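Local structure of VgrG protein (Vibrio cholerae, 4DTH) at residues L278-P283 with H331-A336; V177-K182 with I348-R353; G33-M38 with V150-N155. The protein is a toxin whose actin cross-linking domain binds ATP and magnesium and probably uses them to join actin monomers into covalently linked oligomers. All blocks are in the same frame, centred on the assembly; numbering follows the deposited sequence. Where two conformers were deposited one is given.

Contact 1: L278-P283 with H331-A336; sequences LPRTKP and HGINNA. With ATP (adenosine-5'-triphosphate), chain B.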
loop_
_atom_site.group_PDB
_atom_site.type_symbol
_atom_site.label_atom_id
_atom_site.label_comp_id
_atom_site.label_asym_id
_atom_site.label_seq_id
_atom_site.Cartn_x
_atom_site.Cartn_y
_atom_site.Cartn_z
ATOM N N LEU A 278 2.915 -7.288 -2.887
ATOM C CA LEU A 278 1.518 -7.439 -2.499
ATOM C C LEU A 278 0.523 -6.764 -3.450
ATOM O O LEU A 278 0.525 -5.538 -3.550
ATOM C CB LEU A 278 1.336 -6.891 -1.063
ATOM C CG LEU A 278 -0.076 -6.888 -0.468
ATOM C CD1 LEU A 278 -0.567 -8.304 -0.188
ATOM C CD2 LEU A 278 -0.124 -6.039 0.809
ATOM N N PRO A 279 -0.377 -7.530 -4.112
ATOM C CA PRO A 279 -1.419 -6.883 -4.932
ATOM C C PRO A 279 -2.274 -5.948 -4.062
ATOM O O PRO A 279 -2.657 -6.318 -2.942
ATOM C CB PRO A 279 -2.241 -8.068 -5.446
ATOM C CG PRO A 279 -1.265 -9.242 -5.411
ATOM C CD PRO A 279 -0.525 -8.998 -4.123
ATOM N N ARG A 280 -2.490 -4.714 -4.535
ATOM C CA ARG A 280 -3.245 -3.710 -3.787
ATOM C C ARG A 280 -4.567 -3.366 -4.444
ATOM O O ARG A 280 -5.288 -2.506 -3.937
ATOM C CB ARG A 280 -2.407 -2.421 -3.592
ATOM C CG ARG A 280 -1.222 -2.580 -2.642
ATOM C CD ARG A 280 -1.588 -2.619 -1.160
ATOM N NE ARG A 280 -2.277 -1.406 -0.708
ATOM C CZ ARG A 280 -3.575 -1.346 -0.428
ATOM N NH1 ARG A 280 -4.339 -2.423 -0.554
ATOM N NH2 ARG A 280 -4.117 -0.213 -0.017
ATOM N N THR A 281 -4.882 -4.007 -5.577
ATOM C CA THR A 281 -6.116 -3.715 -6.303
ATOM C C THR A 281 -6.990 -4.947 -6.268
ATOM O O THR A 281 -6.491 -6.070 -6.393
ATOM C CB THR A 281 -5.792 -3.237 -7.736
ATOM O OG1 THR A 281 -4.960 -2.078 -7.668
ATOM C CG2 THR A 281 -7.055 -2.912 -8.575
ATOM N N LYS A 282 -8.302 -4.728 -6.094
ATOM C CA LYS A 282 -9.317 -5.782 -6.080
ATOM C C LYS A 282 -9.188 -6.639 -7.355
ATOM O O LYS A 282 -9.318 -6.100 -8.458
ATOM C CB LYS A 282 -10.720 -5.143 -5.981
ATOM C CG LYS A 282 -11.897 -6.124 -5.946
ATOM C CD LYS A 282 -13.256 -5.382 -5.996
ATOM C CE LYS A 282 -13.600 -4.642 -4.714
ATOM N NZ LYS A 282 -14.945 -4.017 -4.789
ATOM N N PRO A 283 -8.890 -7.957 -7.219
ATOM C CA PRO A 283 -8.706 -8.801 -8.409
ATOM C C PRO A 283 -9.839 -8.761 -9.433
ATOM O O PRO A 283 -9.563 -8.709 -10.631
ATOM C CB PRO A 283 -8.515 -10.202 -7.809
ATOM C CG PRO A 283 -7.858 -9.933 -6.512
ATOM C CD PRO A 283 -8.613 -8.726 -5.986
ATOM N N HIS A 331 -8.883 -3.084 2.252
ATOM C CA HIS A 331 -9.242 -2.038 1.295
ATOM C C HIS A 331 -8.195 -1.824 0.196
ATOM O O HIS A 331 -7.033 -1.580 0.493
ATOM C CB HIS A 331 -9.653 -0.734 1.994
ATOM C CG HIS A 331 -10.140 0.313 1.044
ATOM N ND1 HIS A 331 -11.238 0.098 0.223
ATOM C CD2 HIS A 331 -9.670 1.561 0.829
ATOM C CE1 HIS A 331 -11.376 1.208 -0.480
ATOM N NE2 HIS A 331 -10.459 2.119 -0.144
ATOM N N GLY A 332 -8.611 -1.980 -1.047
ATOM C CA GLY A 332 -7.715 -1.825 -2.185
ATOM C C GLY A 332 -7.705 -0.428 -2.761
ATOM O O GLY A 332 -8.515 0.415 -2.364
ATOM N N ILE A 333 -6.776 -0.180 -3.691
ATOM C CA ILE A 333 -6.688 1.064 -4.463
ATOM C C ILE A 333 -7.321 0.645 -5.792
ATOM O O ILE A 333 -6.667 0.010 -6.631
ATOM C CB ILE A 333 -5.235 1.590 -4.591
ATOM C CG1 ILE A 333 -4.652 1.899 -3.183
ATOM C CG2 ILE A 333 -5.204 2.848 -5.491
ATOM C CD1 ILE A 333 -3.138 1.846 -3.069
ATOM N N ASN A 334 -8.640 0.898 -5.917
ATOM C CA ASN A 334 -9.468 0.399 -7.018
ATOM C C ASN A 334 -9.932 1.414 -8.040
ATOM O O ASN A 334 -10.575 1.034 -9.022
ATOM C CB ASN A 334 -10.674 -0.355 -6.435
ATOM C CG ASN A 334 -10.265 -1.462 -5.489
ATOM O OD1 ASN A 334 -9.176 -2.031 -5.606
ATOM N ND2 ASN A 334 -11.103 -1.762 -4.504
ATOM N N ASN A 335 -9.602 2.686 -7.821
ATOM C CA ASN A 335 -10.013 3.786 -8.692
ATOM C C ASN A 335 -8.833 4.410 -9.446
ATOM O O ASN A 335 -8.964 5.508 -9.994
ATOM C CB ASN A 335 -10.748 4.845 -7.850
ATOM C CG ASN A 335 -9.938 5.430 -6.713
ATOM O OD1 ASN A 335 -8.835 4.968 -6.373
ATOM N ND2 ASN A 335 -10.481 6.457 -6.081
ATOM N N ALA A 336 -7.672 3.726 -9.473
ATOM C CA ALA A 336 -6.479 4.234 -10.160
ATOM C C ALA A 336 -6.567 3.915 -11.650
ATOM O O ALA A 336 -7.021 2.830 -12.029
ATOM C CB ALA A 336 -5.224 3.621 -9.569
HETATM P PG ATP B . -3.056 -0.908 3.595
HETATM O O1G ATP B . -1.896 -1.672 3.040
HETATM O O2G ATP B . -4.355 -1.417 3.035
HETATM O O3G ATP B . -3.122 -0.985 5.094
HETATM P PB ATP B . -3.593 1.906 3.289
HETATM O O1B ATP B . -5.036 1.688 3.063
HETATM O O2B ATP B . -3.401 2.451 4.683
HETATM O O3B ATP B . -2.856 0.617 3.149
HETATM P PA ATP B . -3.258 3.129 0.759
HETATM O O1A ATP B . -4.215 2.104 0.293
HETATM O O2A ATP B . -3.897 4.500 0.523
HETATM O O3A ATP B . -3.014 2.948 2.217
HETATM O "O5'" ATP B . -1.890 2.970 -0.066
HETATM C "C5'" ATP B . -0.945 4.044 0.067
HETATM C "C4'" ATP B . 0.237 3.883 -0.851
HETATM O "O4'" ATP B . -0.214 3.750 -2.230
HETATM C "C3'" ATP B . 1.180 5.087 -0.850
HETATM O "O3'" ATP B . 2.545 4.711 -1.028
HETATM C "C2'" ATP B . 0.657 5.896 -2.029
HETATM O "O2'" ATP B . 1.565 6.875 -2.507
HETATM C "C1'" ATP B . 0.404 4.766 -3.006
HETATM N N9 ATP B . -0.438 5.080 -4.164
HETATM C C8 ATP B . -1.724 5.546 -4.150
HETATM N N7 ATP B . -2.230 5.725 -5.346
HETATM C C5 ATP B . -1.205 5.356 -6.206
HETATM C C6 ATP B . -1.103 5.301 -7.610
HETATM N N6 ATP B . -2.094 5.637 -8.446
HETATM N N1 ATP B . 0.063 4.864 -8.138
HETATM C C2 ATP B . 1.054 4.507 -7.316
HETATM N N3 ATP B . 1.076 4.513 -5.985
HETATM C C4 ATP B . -0.090 4.954 -5.480
#

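Contact 2: V177-K182 with I348-R353; sequences VGVAAK and ILFEFR. With ATP (adenosine-5'-triphosphate), chain B; SO4 (sulfate ion), chain F.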
loop_
_atom_site.group_PDB
_atom_site.type_symbol
_atom_site.label_atom_id
_atom_site.label_comp_id
_atom_site.label_asym_id
_atom_site.label_seq_id
_atom_site.Cartn_x
_atom_site.Cartn_y
_atom_site.Cartn_z
ATOM N N VAL A 177 3.805 0.548 -6.632
ATOM C CA VAL A 177 3.920 0.791 -8.069
ATOM C C VAL A 177 2.568 0.520 -8.719
ATOM O O VAL A 177 1.958 -0.517 -8.458
ATOM C CB VAL A 177 5.062 -0.069 -8.695
ATOM C CG1 VAL A 177 5.030 -0.055 -10.229
ATOM C CG2 VAL A 177 6.434 0.365 -8.176
ATOM N N GLY A 178 2.132 1.442 -9.573
ATOM C CA GLY A 178 0.904 1.288 -10.340
ATOM C C GLY A 178 1.222 1.147 -11.810
ATOM O O GLY A 178 2.011 1.932 -12.338
ATOM N N VAL A 179 0.654 0.127 -12.479
ATOM C CA VAL A 179 0.853 -0.118 -13.923
ATOM C C VAL A 179 -0.487 -0.358 -14.610
ATOM O O VAL A 179 -1.441 -0.756 -13.936
ATOM C CB VAL A 179 1.829 -1.305 -14.209
ATOM C CG1 VAL A 179 3.242 -0.999 -13.729
ATOM C CG2 VAL A 179 1.313 -2.626 -13.624
ATOM N N ALA A 180 -0.551 -0.193 -15.956
ATOM C CA ALA A 180 -1.758 -0.518 -16.722
ATOM C C ALA A 180 -1.996 -2.027 -16.535
ATOM O O ALA A 180 -1.043 -2.812 -16.633
ATOM C CB ALA A 180 -1.543 -0.216 -18.204
ATOM N N ALA A 181 -3.241 -2.416 -16.190
ATOM C CA ALA A 181 -3.601 -3.819 -15.960
ATOM C C ALA A 181 -3.327 -4.675 -17.203
ATOM O O ALA A 181 -2.829 -5.794 -17.067
ATOM C CB ALA A 181 -5.058 -3.938 -15.543
ATOM N N LYS A 182 -3.541 -4.101 -18.406
ATOM C CA LYS A 182 -3.289 -4.782 -19.677
ATOM C C LYS A 182 -1.796 -5.082 -19.922
ATOM O O LYS A 182 -1.463 -5.866 -20.814
ATOM C CB LYS A 182 -3.921 -4.014 -20.850
ATOM C CG LYS A 182 -3.242 -2.691 -21.175
ATOM C CD LYS A 182 -3.819 -2.069 -22.431
ATOM C CE LYS A 182 -3.012 -0.865 -22.823
ATOM N NZ LYS A 182 -3.681 -0.048 -23.864
ATOM N N ILE A 348 -3.431 -1.252 -11.968
ATOM C CA ILE A 348 -3.366 -2.203 -10.855
ATOM C C ILE A 348 -2.108 -1.915 -10.072
ATOM O O ILE A 348 -1.057 -1.637 -10.659
ATOM C CB ILE A 348 -3.550 -3.694 -11.266
ATOM C CG1 ILE A 348 -2.536 -4.116 -12.366
ATOM C CG2 ILE A 348 -5.024 -3.942 -11.671
ATOM C CD1 ILE A 348 -2.579 -5.647 -12.780
ATOM N N LEU A 349 -2.229 -1.907 -8.740
ATOM C CA LEU A 349 -1.152 -1.498 -7.845
ATOM C C LEU A 349 -0.534 -2.596 -7.027
ATOM O O LEU A 349 -1.204 -3.557 -6.674
ATOM C CB LEU A 349 -1.658 -0.375 -6.933
ATOM C CG LEU A 349 -1.571 1.034 -7.539
ATOM C CD1 LEU A 349 -2.598 1.252 -8.671
ATOM C CD2 LEU A 349 -1.777 2.041 -6.493
ATOM N N PHE A 350 0.766 -2.435 -6.701
ATOM C CA PHE A 350 1.504 -3.452 -5.959
ATOM C C PHE A 350 2.403 -2.838 -4.933
ATOM O O PHE A 350 3.153 -1.911 -5.241
ATOM C CB PHE A 350 2.326 -4.328 -6.924
ATOM C CG PHE A 350 1.475 -4.985 -7.980
ATOM C CD1 PHE A 350 0.866 -6.214 -7.738
ATOM C CD2 PHE A 350 1.224 -4.347 -9.190
ATOM C CE1 PHE A 350 0.023 -6.790 -8.689
ATOM C CE2 PHE A 350 0.385 -4.927 -10.145
ATOM C CZ PHE A 350 -0.218 -6.140 -9.884
ATOM N N GLU A 351 2.354 -3.381 -3.711
ATOM C CA GLU A 351 3.167 -2.888 -2.610
ATOM C C GLU A 351 4.391 -3.770 -2.401
ATOM O O GLU A 351 4.261 -4.977 -2.156
ATOM C CB GLU A 351 2.310 -2.830 -1.330
ATOM C CG GLU A 351 3.067 -2.379 -0.093
ATOM C CD GLU A 351 2.250 -2.394 1.185
ATOM O OE1 GLU A 351 1.045 -2.068 1.132
ATOM O OE2 GLU A 351 2.840 -2.661 2.255
ATOM N N PHE A 352 5.578 -3.158 -2.462
ATOM C CA PHE A 352 6.840 -3.841 -2.184
ATOM C C PHE A 352 7.024 -3.754 -0.672
ATOM O O PHE A 352 7.319 -2.676 -0.145
ATOM C CB PHE A 352 8.000 -3.170 -2.939
ATOM C CG PHE A 352 7.948 -3.435 -4.425
ATOM C CD1 PHE A 352 7.110 -2.693 -5.253
ATOM C CD2 PHE A 352 8.727 -4.437 -4.995
ATOM C CE1 PHE A 352 7.053 -2.949 -6.629
ATOM C CE2 PHE A 352 8.684 -4.678 -6.375
ATOM C CZ PHE A 352 7.836 -3.945 -7.177
ATOM N N ARG A 353 6.791 -4.875 0.027
ATOM C CA ARG A 353 6.873 -4.975 1.497
ATOM C C ARG A 353 8.249 -4.577 2.020
ATOM O O ARG A 353 8.361 -3.938 3.065
ATOM C CB ARG A 353 6.431 -6.361 1.980
ATOM C CG ARG A 353 4.959 -6.681 1.618
ATOM C CD ARG A 353 3.951 -5.816 2.382
ATOM N NE ARG A 353 3.932 -6.154 3.810
ATOM C CZ ARG A 353 3.284 -5.470 4.747
ATOM N NH1 ARG A 353 2.591 -4.382 4.427
ATOM N NH2 ARG A 353 3.309 -5.878 6.011
HETATM P PG ATP B . -3.056 -0.908 3.595
HETATM O O1G ATP B . -1.896 -1.672 3.040
HETATM O O2G ATP B . -4.355 -1.417 3.035
HETATM O O3G ATP B . -3.122 -0.985 5.094
HETATM P PB ATP B . -3.593 1.906 3.289
HETATM O O1B ATP B . -5.036 1.688 3.063
HETATM O O2B ATP B . -3.401 2.451 4.683
HETATM O O3B ATP B . -2.856 0.617 3.149
HETATM P PA ATP B . -3.258 3.129 0.759
HETATM O O1A ATP B . -4.215 2.104 0.293
HETATM O O2A ATP B . -3.897 4.500 0.523
HETATM O O3A ATP B . -3.014 2.948 2.217
HETATM O "O5'" ATP B . -1.890 2.970 -0.066
HETATM C "C5'" ATP B . -0.945 4.044 0.067
HETATM C "C4'" ATP B . 0.237 3.883 -0.851
HETATM O "O4'" ATP B . -0.214 3.750 -2.230
HETATM C "C3'" ATP B . 1.180 5.087 -0.850
HETATM O "O3'" ATP B . 2.545 4.711 -1.028
HETATM C "C2'" ATP B . 0.657 5.896 -2.029
HETATM O "O2'" ATP B . 1.565 6.875 -2.507
HETATM C "C1'" ATP B . 0.404 4.766 -3.006
HETATM N N9 ATP B . -0.438 5.080 -4.164
HETATM C C8 ATP B . -1.724 5.546 -4.150
HETATM N N7 ATP B . -2.230 5.725 -5.346
HETATM C C5 ATP B . -1.205 5.356 -6.206
HETATM C C6 ATP B . -1.103 5.301 -7.610
HETATM N N6 ATP B . -2.094 5.637 -8.446
HETATM N N1 ATP B . 0.063 4.864 -8.138
HETATM C C2 ATP B . 1.054 4.507 -7.316
HETATM N N3 ATP B . 1.076 4.513 -5.985
HETATM C C4 ATP B . -0.090 4.954 -5.480
HETATM S S SO4 F . 1.033 -3.488 7.790
HETATM O O1 SO4 F . 1.042 -2.480 8.856
HETATM O O2 SO4 F . 2.091 -4.440 8.021
HETATM O O3 SO4 F . -0.266 -4.134 7.775
HETATM O O4 SO4 F . 1.240 -2.830 6.498
#

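Contact 3: G33-M38 with V150-N155; sequences GLVVAM and VIAAGN. With SO4 (sulfate ion), chain G.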
loop_
_atom_site.group_PDB
_atom_site.type_symbol
_atom_site.label_atom_id
_atom_site.label_comp_id
_atom_site.label_asym_id
_atom_site.label_seq_id
_atom_site.Cartn_x
_atom_site.Cartn_y
_atom_site.Cartn_z
ATOM N N GLY A 33 11.956 7.998 16.334
ATOM C CA GLY A 33 12.357 9.067 17.239
ATOM C C GLY A 33 11.241 9.876 17.851
ATOM O O GLY A 33 11.508 10.715 18.715
ATOM N N LEU A 34 9.998 9.676 17.379
ATOM C CA LEU A 34 8.846 10.420 17.888
ATOM C C LEU A 34 7.557 9.641 17.723
ATOM O O LEU A 34 7.516 8.600 17.050
ATOM C CB LEU A 34 8.722 11.820 17.210
ATOM C CG LEU A 34 8.522 11.888 15.678
ATOM C CD1 LEU A 34 7.110 11.525 15.264
ATOM C CD2 LEU A 34 8.720 13.289 15.179
ATOM N N VAL A 35 6.489 10.194 18.303
ATOM C CA VAL A 35 5.129 9.701 18.156
ATOM C C VAL A 35 4.180 10.887 17.949
ATOM O O VAL A 35 4.527 12.028 18.257
ATOM C CB VAL A 35 4.686 8.863 19.386
ATOM C CG1 VAL A 35 5.422 7.513 19.453
ATOM C CG2 VAL A 35 4.824 9.660 20.695
ATOM N N VAL A 36 2.975 10.598 17.454
ATOM C CA VAL A 36 1.868 11.542 17.372
ATOM C C VAL A 36 0.809 11.004 18.342
ATOM O O VAL A 36 0.587 9.790 18.404
ATOM C CB VAL A 36 1.291 11.775 15.942
ATOM C CG1 VAL A 36 0.724 10.490 15.325
ATOM C CG2 VAL A 36 0.229 12.886 15.943
ATOM N N ALA A 37 0.189 11.887 19.115
ATOM C CA ALA A 37 -0.911 11.478 19.983
ATOM C C ALA A 37 -2.138 12.229 19.500
ATOM O O ALA A 37 -2.046 13.402 19.117
ATOM C CB ALA A 37 -0.614 11.780 21.430
ATOM N N MET A 38 -3.261 11.521 19.399
ATOM C CA MET A 38 -4.506 12.075 18.880
ATOM C C MET A 38 -5.702 11.474 19.618
ATOM O O MET A 38 -5.543 10.387 20.183
ATOM C CB MET A 38 -4.632 11.728 17.388
ATOM C CG MET A 38 -4.010 12.747 16.489
ATOM S SD MET A 38 -4.451 12.486 14.760
ATOM C CE MET A 38 -3.318 11.307 14.344
ATOM N N VAL A 150 -0.725 16.087 19.079
ATOM C CA VAL A 150 0.532 16.547 19.670
ATOM C C VAL A 150 1.650 15.672 19.120
ATOM O O VAL A 150 1.422 14.498 18.803
ATOM C CB VAL A 150 0.576 16.634 21.229
ATOM C CG1 VAL A 150 -0.396 17.675 21.768
ATOM C CG2 VAL A 150 0.362 15.275 21.900
ATOM N N ILE A 151 2.850 16.239 19.018
ATOM C CA ILE A 151 4.043 15.505 18.589
ATOM C C ILE A 151 4.931 15.410 19.822
ATOM O O ILE A 151 5.195 16.433 20.464
ATOM C CB ILE A 151 4.771 16.226 17.410
ATOM C CG1 ILE A 151 3.866 16.352 16.156
ATOM C CG2 ILE A 151 6.131 15.544 17.087
ATOM C CD1 ILE A 151 3.448 14.990 15.474
ATOM N N ALA A 152 5.419 14.204 20.132
ATOM C CA ALA A 152 6.282 13.995 21.291
ATOM C C ALA A 152 7.448 13.081 20.977
ATOM O O ALA A 152 7.298 12.112 20.235
ATOM C CB ALA A 152 5.486 13.451 22.462
ATOM N N ALA A 153 8.611 13.386 21.560
ATOM C CA ALA A 153 9.846 12.621 21.384
ATOM C C ALA A 153 9.730 11.209 21.919
ATOM O O ALA A 153 8.993 10.964 22.881
ATOM C CB ALA A 153 10.975 13.324 22.103
ATOM N N GLY A 154 10.474 10.299 21.296
ATOM C CA GLY A 154 10.529 8.902 21.702
ATOM C C GLY A 154 9.169 8.245 21.671
ATOM O O GLY A 154 8.467 8.320 20.659
ATOM N N ASN A 155 8.773 7.642 22.795
ATOM C CA ASN A 155 7.468 7.001 22.875
ATOM C C ASN A 155 6.383 7.907 23.507
ATOM O O ASN A 155 5.257 7.468 23.729
ATOM C CB ASN A 155 7.582 5.595 23.500
ATOM C CG ASN A 155 8.348 4.638 22.601
ATOM O OD1 ASN A 155 7.942 4.340 21.466
ATOM N ND2 ASN A 155 9.494 4.163 23.068
HETATM S S SO4 G . 9.745 8.007 26.148
HETATM O O1 SO4 G . 10.432 7.683 27.413
HETATM O O2 SO4 G . 10.630 7.635 25.017
HETATM O O3 SO4 G . 8.488 7.248 26.075
HETATM O O4 SO4 G . 9.426 9.453 26.126
#

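Contact 1: L278-P283 with H331-A336
R280 and H331 meet through charge-assisted hydrogen bonds at the phosphate end of the ATP pocket. The guanidinium grips a single backbone oxygen end-on: NH1 lies 3.0 Å and NH2 3.3 Å from H331 O, which sits only 5° out of the guanidinium plane. Bends at chi2 (-76°), which places CD, and chi3 (-60°), which places NE, keep the chain compact. One face of the same group carries the gamma-phosphate oxygen O2G of ATP, offset toward the rim. NH2 also points to the alpha-phosphate oxygen O1A, but that separation is modelled too short for its exact length to be trusted.

Backbone and hydroxyl bonds tie the rest together. I333 N donates to R280 O at 2.8 Å, and G332 CA comes to 3.1 Å from the same oxygen. T281 OG1 gives its proton to I333 O (2.9 Å) and accepts from L349 N of the neighbouring strand, so one hydroxyl joins both segments to the sheet. K282 N makes a nearly straight bond to N334 OD1, 2.9 Å long, approaching from above the carboxamide plane. N334 ND2 is held in turn by E327, which fixes the rotation of the amide.

Carbon contacts to the nucleotide are few: I333, which crosses R280, brings CD1 to 3.4 Å from ATP O5', and A336 CB lies 3.9 Å from the adenine amino nitrogen N6.

The positive charge of R280 therefore has a polar partner in its plane and phosphate oxygens close by, with E351 a long, weak ion-pair partner at NE. Such a setting should help offset the charge of the triphosphate, while the two bonds to H331 O probably limit the rotation of the guanidinium.

Contact 2: V177-K182 with I348-R353
V177 and F350 are a hydrogen-bonded pair within an antiparallel beta pairing in which strands 177-180 and 348-352 run side by side, their axes 4.7 Å apart. V179 and I348 form another such pair, and G178 faces L349 in a non-hydrogen-bonded pair between them.

One face carries V177, V179, I348 and F350. V179 CG2 comes at the edge of the F350 ring, 4.3 Å from CE2. F352 crosses V177 obliquely, CE1 to CG2 at 3.7 Å. The first torsion of I348 puts CG1 between the backbone N and the carbonyl carbon (chi1 55°), where it touches A181 CA at 3.8 Å, and CG2 meets A181 CB. Helix 190-196 covers this side through L195.

L349 points to the other face, toward the nucleotide. Its CG rests 3.7 Å from G178 CA, and CD2 lies over the adenine face, 3.4 Å from C5. E351, a magnesium ligand with E28 and Q174, also faces ATP. Its OE2 accepts a hydrogen bond from R353 NH1, 2.8 Å away, as part of a salt bridge, and R353 NH2 holds O2 of a sulfate, probably from the crystallisation liquor, at 2.8 Å.

Contact 3: G33-M38 with V150-N155
G33 and G154 meet through flat peptide groups, and there is no aromatic ring among the residues of this contact. G154 N stands above the G33 carbonyl plane, 53° out of it, and still bonds to G33 O at 2.8 Å. G154 O lies over a face of the next peptide, almost directly above L34 C at 3.3 Å.

Beyond this end the strands exchange regular bonds: V35 with A152 in both directions, and A37 with V150 likewise. V36 and I151 make the non-hydrogen-bonded pair between them. L34 N is buried without a partner in the model.

V35, A37, V150 and A152 share one face of the sheet. Here A37 CB touches V150 CG2 at 3.7 Å, and V35 CG1 packs at 3.4 Å on G154 O, where the chain turns away. On the other face I151 crosses V36 obliquely, CD1 to CG2 at 3.9 Å. The bend of its chain at chi2 (-65°) is what sets CD1 there. I151 CG2 also meets L34 CD2, 3.9 Å away, although the L34 and A153 side chains diverge. F118 of helix 101-124 touches both L34 and I151, while F46 touches V36 and I151.

G154 has positive phi (59°), which favours glycine at this turn out of the strand, and beyond it N155 N donates to a sulfate, 2.9 Å to O2. The anion, probably from the crystallisation liquor, is also held by I157 N and S158 N.

Strand 85-97 flanks 34-38 on its other edge. Locally, antiparallel strands 150-153, 34-38 and 85-97 carry helix 101-124 against L34 and I151, a two-layer alpha-beta packing.

Contacts 1 and 2 are one neighbourhood, their centres 8 Å apart. Strand 277-279 pairs with strand 343-352, and R280 N reaches L349 O and L278 N reaches E351 O, each over 2.8 Å in a probable hydrogen bond. Together they line part of the ATP pocket: contact 1 supplies R280 and I333 beside the phosphates, contact 2 brings L349 to the adenine and E351 to magnesium. Contact 3 stands apart, its centre 31 Å from that of contact 1 and 32 Å from that of contact 2. The V36 side chain is about 14 Å from ATP, so contact 3 builds the fold away from the nucleotide.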